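Local coordinates for fructose-1,6-bisphosphatase/inositol-1-monophosphatase (Thermotoga maritima, PDB 2P3N), which hydrolyses the phosphate ester of inositol 1-phosphate, of fructose 1,6-bisphosphate at its 1-position and of several other substrates, as a magnesium-dependent homotetrameric phosphatase, at residues A177-N180 against A181-G185; G205-I208 against V209-G213; F233-G236 against L237-D240. All coordinates share one frame; numbering follows the deposited sequence.

Contact 1: A177-N180 against A181-G185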
# COMPACT_ATOMS: atom_id res chain seq x y z
N ALA A 177 18.68 9.23 6.72
CA ALA A 177 19.08 9.51 8.10
C ALA A 177 17.88 9.47 9.04
O ALA A 177 17.82 8.66 9.97
CB ALA A 177 19.75 10.88 8.16
N ALA A 178 16.92 10.36 8.80
CA ALA A 178 15.73 10.44 9.62
C ALA A 178 15.04 9.07 9.74
O ALA A 178 14.71 8.63 10.84
CB ALA A 178 14.76 11.46 9.02
N LEU A 179 14.85 8.39 8.62
CA LEU A 179 14.20 7.09 8.62
C LEU A 179 15.02 6.02 9.36
O LEU A 179 14.45 5.12 9.95
CB LEU A 179 13.92 6.64 7.19
CG LEU A 179 13.02 5.42 7.01
CD1 LEU A 179 11.69 5.62 7.73
CD2 LEU A 179 12.79 5.20 5.52
N ASN A 180 16.34 6.13 9.32
CA ASN A 180 17.18 5.14 10.00
C ASN A 180 17.16 5.32 11.50
O ASN A 180 17.26 4.35 12.24
CB ASN A 180 18.63 5.22 9.51
CG ASN A 180 18.83 4.55 8.16
OD1 ASN A 180 19.91 4.60 7.58
ND2 ASN A 180 17.77 3.92 7.66
N ALA A 181 17.04 6.56 11.95
CA ALA A 181 17.00 6.84 13.37
C ALA A 181 15.68 6.33 13.91
O ALA A 181 15.63 5.71 14.97
CB ALA A 181 17.11 8.33 13.62
N ALA A 182 14.61 6.59 13.16
CA ALA A 182 13.25 6.18 13.51
C ALA A 182 13.10 4.66 13.53
O ALA A 182 12.30 4.12 14.29
CB ALA A 182 12.26 6.79 12.54
N TYR A 183 13.86 3.98 12.68
CA TYR A 183 13.80 2.54 12.63
C TYR A 183 14.28 1.92 13.93
O TYR A 183 13.83 0.85 14.31
CB TYR A 183 14.61 2.01 11.45
CG TYR A 183 13.81 1.87 10.17
CD1 TYR A 183 12.50 2.35 10.08
CD2 TYR A 183 14.37 1.27 9.05
CE1 TYR A 183 11.76 2.24 8.89
CE2 TYR A 183 13.64 1.15 7.86
CZ TYR A 183 12.34 1.64 7.79
OH TYR A 183 11.64 1.54 6.61
N VAL A 184 15.20 2.59 14.63
CA VAL A 184 15.69 2.04 15.89
C VAL A 184 14.57 2.21 16.91
O VAL A 184 14.36 1.34 17.76
CB VAL A 184 16.98 2.77 16.42
CG1 VAL A 184 17.94 3.07 15.27
CG2 VAL A 184 16.61 4.02 17.18
N GLY A 185 13.86 3.32 16.81
CA GLY A 185 12.76 3.57 17.73
C GLY A 185 11.66 2.54 17.55
O GLY A 185 10.93 2.25 18.49
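Ala181, Ala182 and Tyr183 give their backbone N-H groups to the carbonyl oxygens of Ala177, Ala178 and Leu179, four residues back in each case, the regular bonding of an alpha-helix; Ala181 N to Ala177 O spans 3.0 Å. One turn apart on the same flank, Leu179 and Tyr183 make the main side-chain contact. Leu179 CG stands over one face of the Tyr183 ring, 4.2 Å from its centroid and 23° off the normal, a CH-pi contact shifted toward the rim. Beside it, Leu179 CD1 reaches Tyr183 CE1 at 3.6 Å. With chi1 at -169°, Leu179 sends CG away from its own N and forward along the helix to meet the ring. The hydroxyl is hydrogen-bonded to Glu118 OE2 of strand 118-123, which fixes the tip. Ala182 lets Leu120 of that strand come close, and Ala181 does the same for Phe192 of strand 191-195. Ala177 and Asp82 probably contact substrate, and Asp82 probably a second magnesium ion, as in relatives. Two successive backbone N-H groups, Ala178 N firmly to OD1 and Ala177 N weakly to OD2, grip the Asp82 carboxylate and would fix its rotation.

Contact 2: G205-I208 against V209-G213; sequences GLII and VKEAG
Lys210 and Leu206 meet one turn apart on the helix 199-211, and the lysine can be followed outward. Its CB lies 3.8 Å from Leu206 O, and CG comes closer, 3.3 Å from the same oxygen. CD moves off slightly; then the chain bends at chi3 (-66°), which turns CE back toward Leu206, where it packs against CD2 at 3.3 Å, tighter than usual for two carbons. NZ passes the same methyl. A lysine suits this edge because its methylenes can lie on leucine while the amine extends toward Glu223, with which it makes a long, weak ion pair.

Beneath these side chains the backbone is helical: Lys210 N bonds to Leu206 O, and Glu211 N to Ile207 O at 2.9 Å. Glu211 lies alongside Ile207, the two pointing the same way, with Glu211 CG 3.7 Å from Ile207 CG1. Each carboxylate oxygen then accepts a backbone N-H beyond the helix, OE1 from Gly125 and OE2 from Gly127. Gly213 is the C-prime residue of a Schellman motif, its left-handed conformation (phi 72°) easily reached without a CB: its N bonds to Lys210 O, and Gly214 N reaches back to Val209 O.

With helix 177-185, on whose Ala181 and Val184 Gly205 and Val209 pack, this helix forms the layer between the two sheets of the superfamily's alpha-beta-alpha-beta-alpha sandwich. Ile207 and Ile208 face strand 105-113, with Ile208 and Glu211 also against Ala122 of strand 118-123, while Leu206 and Val209 pack on strands 215-217 and 230-234.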
# COMPACT_ATOMS: atom_id res chain seq x y z
N GLY A 205 14.19 12.28 14.46
CA GLY A 205 14.62 10.94 14.84
C GLY A 205 15.12 10.87 16.27
O GLY A 205 15.25 9.79 16.84
N LEU A 206 15.41 12.02 16.84
CA LEU A 206 15.91 12.08 18.20
C LEU A 206 14.83 11.84 19.26
O LEU A 206 15.01 11.00 20.14
CB LEU A 206 16.60 13.42 18.44
CG LEU A 206 17.26 13.54 19.81
CD1 LEU A 206 18.64 14.15 19.65
CD2 LEU A 206 16.39 14.37 20.73
N ILE A 207 13.72 12.56 19.17
CA ILE A 207 12.66 12.39 20.15
C ILE A 207 11.95 11.05 19.95
O ILE A 207 11.42 10.48 20.90
CB ILE A 207 11.62 13.55 20.09
CG1 ILE A 207 10.58 13.36 21.19
CG2 ILE A 207 10.96 13.61 18.72
CD1 ILE A 207 9.69 14.56 21.44
N ILE A 208 11.95 10.56 18.72
CA ILE A 208 11.30 9.29 18.41
C ILE A 208 12.06 8.11 19.02
O ILE A 208 11.44 7.13 19.45
CB ILE A 208 11.18 9.08 16.89
CG1 ILE A 208 10.13 10.03 16.32
CG2 ILE A 208 10.82 7.63 16.58
CD1 ILE A 208 10.15 10.13 14.82
N VAL A 209 13.38 8.19 19.05
CA VAL A 209 14.18 7.12 19.63
C VAL A 209 14.08 7.11 21.16
O VAL A 209 13.91 6.07 21.77
CB VAL A 209 15.66 7.25 19.25
CG1 VAL A 209 16.46 6.14 19.91
CG2 VAL A 209 15.82 7.19 17.75
N LYS A 210 14.17 8.28 21.77
CA LYS A 210 14.09 8.38 23.22
C LYS A 210 12.69 8.10 23.75
O LYS A 210 12.54 7.47 24.79
CB LYS A 210 14.58 9.77 23.66
CG LYS A 210 16.00 10.08 23.20
CD LYS A 210 16.60 11.31 23.88
CE LYS A 210 15.87 12.59 23.51
NZ LYS A 210 16.54 13.79 24.11
N GLU A 211 11.66 8.57 23.04
CA GLU A 211 10.28 8.32 23.47
C GLU A 211 9.95 6.84 23.31
O GLU A 211 9.01 6.33 23.91
CB GLU A 211 9.29 9.16 22.66
CG GLU A 211 9.15 10.57 23.17
CD GLU A 211 8.48 10.64 24.53
OE1 GLU A 211 8.98 11.37 25.41
OE2 GLU A 211 7.43 9.97 24.72
N ALA A 212 10.74 6.16 22.49
CA ALA A 212 10.58 4.73 22.26
C ALA A 212 11.55 4.00 23.18
O ALA A 212 11.93 2.86 22.91
CB ALA A 212 10.90 4.38 20.81
N GLY A 213 11.97 4.70 24.25
CA GLY A 213 12.89 4.15 25.24
C GLY A 213 14.35 3.94 24.88
O GLY A 213 15.11 3.40 25.69

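Contact 3: F233-G236 against L237-D240; sequences FSNG and LIHD
Extended at Ser234, the end of strand 230-234, the backbone turns at Asn235 and passes through Gly236, whose positive phi of 75° costs little without a side chain; Leu237 and Ile238 then lead into a helix whose first residue is His239. Asn235 closes the bend as an Asx turn: its OD1 accepts the N-H of Leu237 at 2.8 Å, with a weak second bond from Ile238 N, though the oxygen sits too close to a neighbouring carbon for its exact place to be sure. A chi1 of 47° sets CG between the backbone N and carbonyl carbon of Asn235, folding the amide forward over the turn, and its ND2 is hydrogen-bonded to Ser138 OG. An asparagine suits this place because one short amide can accept from the turn and donate to a loop.

This is a strand-to-helix connection: strand 230-234, of the five-stranded sheet, runs through the turn into helix 239-253, with Ile238 at the N-cap position. Leu237 crosses Asn235 at about a right angle, its CB 3.7 Å from Asn235 CG. Before the bend, Ser234 CB approaches His239 ND1 at 3.4 Å, meeting the imidazole obliquely; this nitrogen is buried with no polar partner in the model. Serine suits its place because OG can make a weak hydrogen bond with Asp190 O. The imidazole also packs on Met215 and Thr217 of strand 215-217, while Ile238 touches Phe191 and Leu143.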
# COMPACT_ATOMS: atom_id res chain seq x y z
N PHE A 233 22.36 6.43 17.86
CA PHE A 233 21.02 6.01 18.25
C PHE A 233 21.08 4.53 18.61
O PHE A 233 21.68 3.73 17.88
CB PHE A 233 20.02 6.21 17.10
CG PHE A 233 19.89 7.63 16.64
CD1 PHE A 233 20.79 8.17 15.73
CD2 PHE A 233 18.84 8.43 17.10
CE1 PHE A 233 20.66 9.48 15.30
CE2 PHE A 233 18.71 9.75 16.67
CZ PHE A 233 19.62 10.28 15.77
N SER A 234 20.47 4.15 19.72
CA SER A 234 20.51 2.76 20.13
C SER A 234 19.34 2.36 21.02
O SER A 234 18.60 3.22 21.51
CB SER A 234 21.83 2.50 20.87
OG SER A 234 22.28 1.16 20.71
N ASN A 235 19.16 1.06 21.22
CA ASN A 235 18.10 0.55 22.08
C ASN A 235 18.47 0.76 23.55
O ASN A 235 17.70 0.41 24.45
CB ASN A 235 17.88 -0.95 21.84
CG ASN A 235 19.17 -1.74 21.80
OD1 ASN A 235 20.17 -1.34 22.40
ND2 ASN A 235 19.15 -2.87 21.11
N GLY A 236 19.65 1.34 23.79
CA GLY A 236 20.10 1.58 25.15
C GLY A 236 20.56 0.30 25.82
O GLY A 236 20.66 0.25 27.04
N LEU A 237 20.84 -0.73 25.03
CA LEU A 237 21.31 -2.02 25.55
C LEU A 237 22.78 -2.24 25.23
O LEU A 237 23.58 -2.55 26.12
CB LEU A 237 20.49 -3.17 24.96
CG LEU A 237 19.16 -3.52 25.64
CD1 LEU A 237 19.45 -4.09 27.01
CD2 LEU A 237 18.27 -2.29 25.76
N ILE A 238 23.14 -2.07 23.95
CA ILE A 238 24.52 -2.25 23.50
C ILE A 238 25.14 -0.91 23.15
O ILE A 238 26.10 -0.83 22.36
CB ILE A 238 24.59 -3.16 22.26
CG1 ILE A 238 24.03 -2.44 21.03
CG2 ILE A 238 23.85 -4.45 22.52
CD1 ILE A 238 22.62 -1.90 21.19
N HIS A 239 24.62 0.16 23.74
CA HIS A 239 25.12 1.49 23.46
C HIS A 239 26.65 1.59 23.57
O HIS A 239 27.33 1.83 22.56
CB HIS A 239 24.47 2.52 24.38
CG HIS A 239 24.44 3.90 23.80
ND1 HIS A 239 23.32 4.44 23.22
CD2 HIS A 239 25.43 4.81 23.64
CE1 HIS A 239 23.61 5.63 22.72
NE2 HIS A 239 24.89 5.88 22.97
N ASP A 240 27.18 1.41 24.78
CA ASP A 240 28.62 1.51 25.02
C ASP A 240 29.42 0.61 24.09
O ASP A 240 30.52 0.98 23.67
CB ASP A 240 28.92 1.17 26.48
CG ASP A 240 28.15 2.05 27.45
OD1 ASP A 240 28.16 3.29 27.26
OD2 ASP A 240 27.54 1.51 28.39

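The three contacts follow in series along the chain, on helix 177-185, helix 199-211 and the passage from strand 230-234 to helix 239-253. Contacts 1 and 2 have centres about 9 Å apart; contact 3 lies about 12 Å from contact 2 and 14 Å from contact 1. The two helices approach closely at Ala181 and Gly205 (Ala181 CB to Gly205 CA, 3.8 Å), with Val184 and Val209 packing beside them. Phe233 of contact 3 reaches both, with Ala181 CB 3.7 Å from its CE2. Contacts 1 and 2 lie between the seven- and five-stranded sheets; contact 3 leaves strand 230-234 for the terminal helix. Contact 1 begins at the probable substrate site, while contact 3 is structural packing away from it.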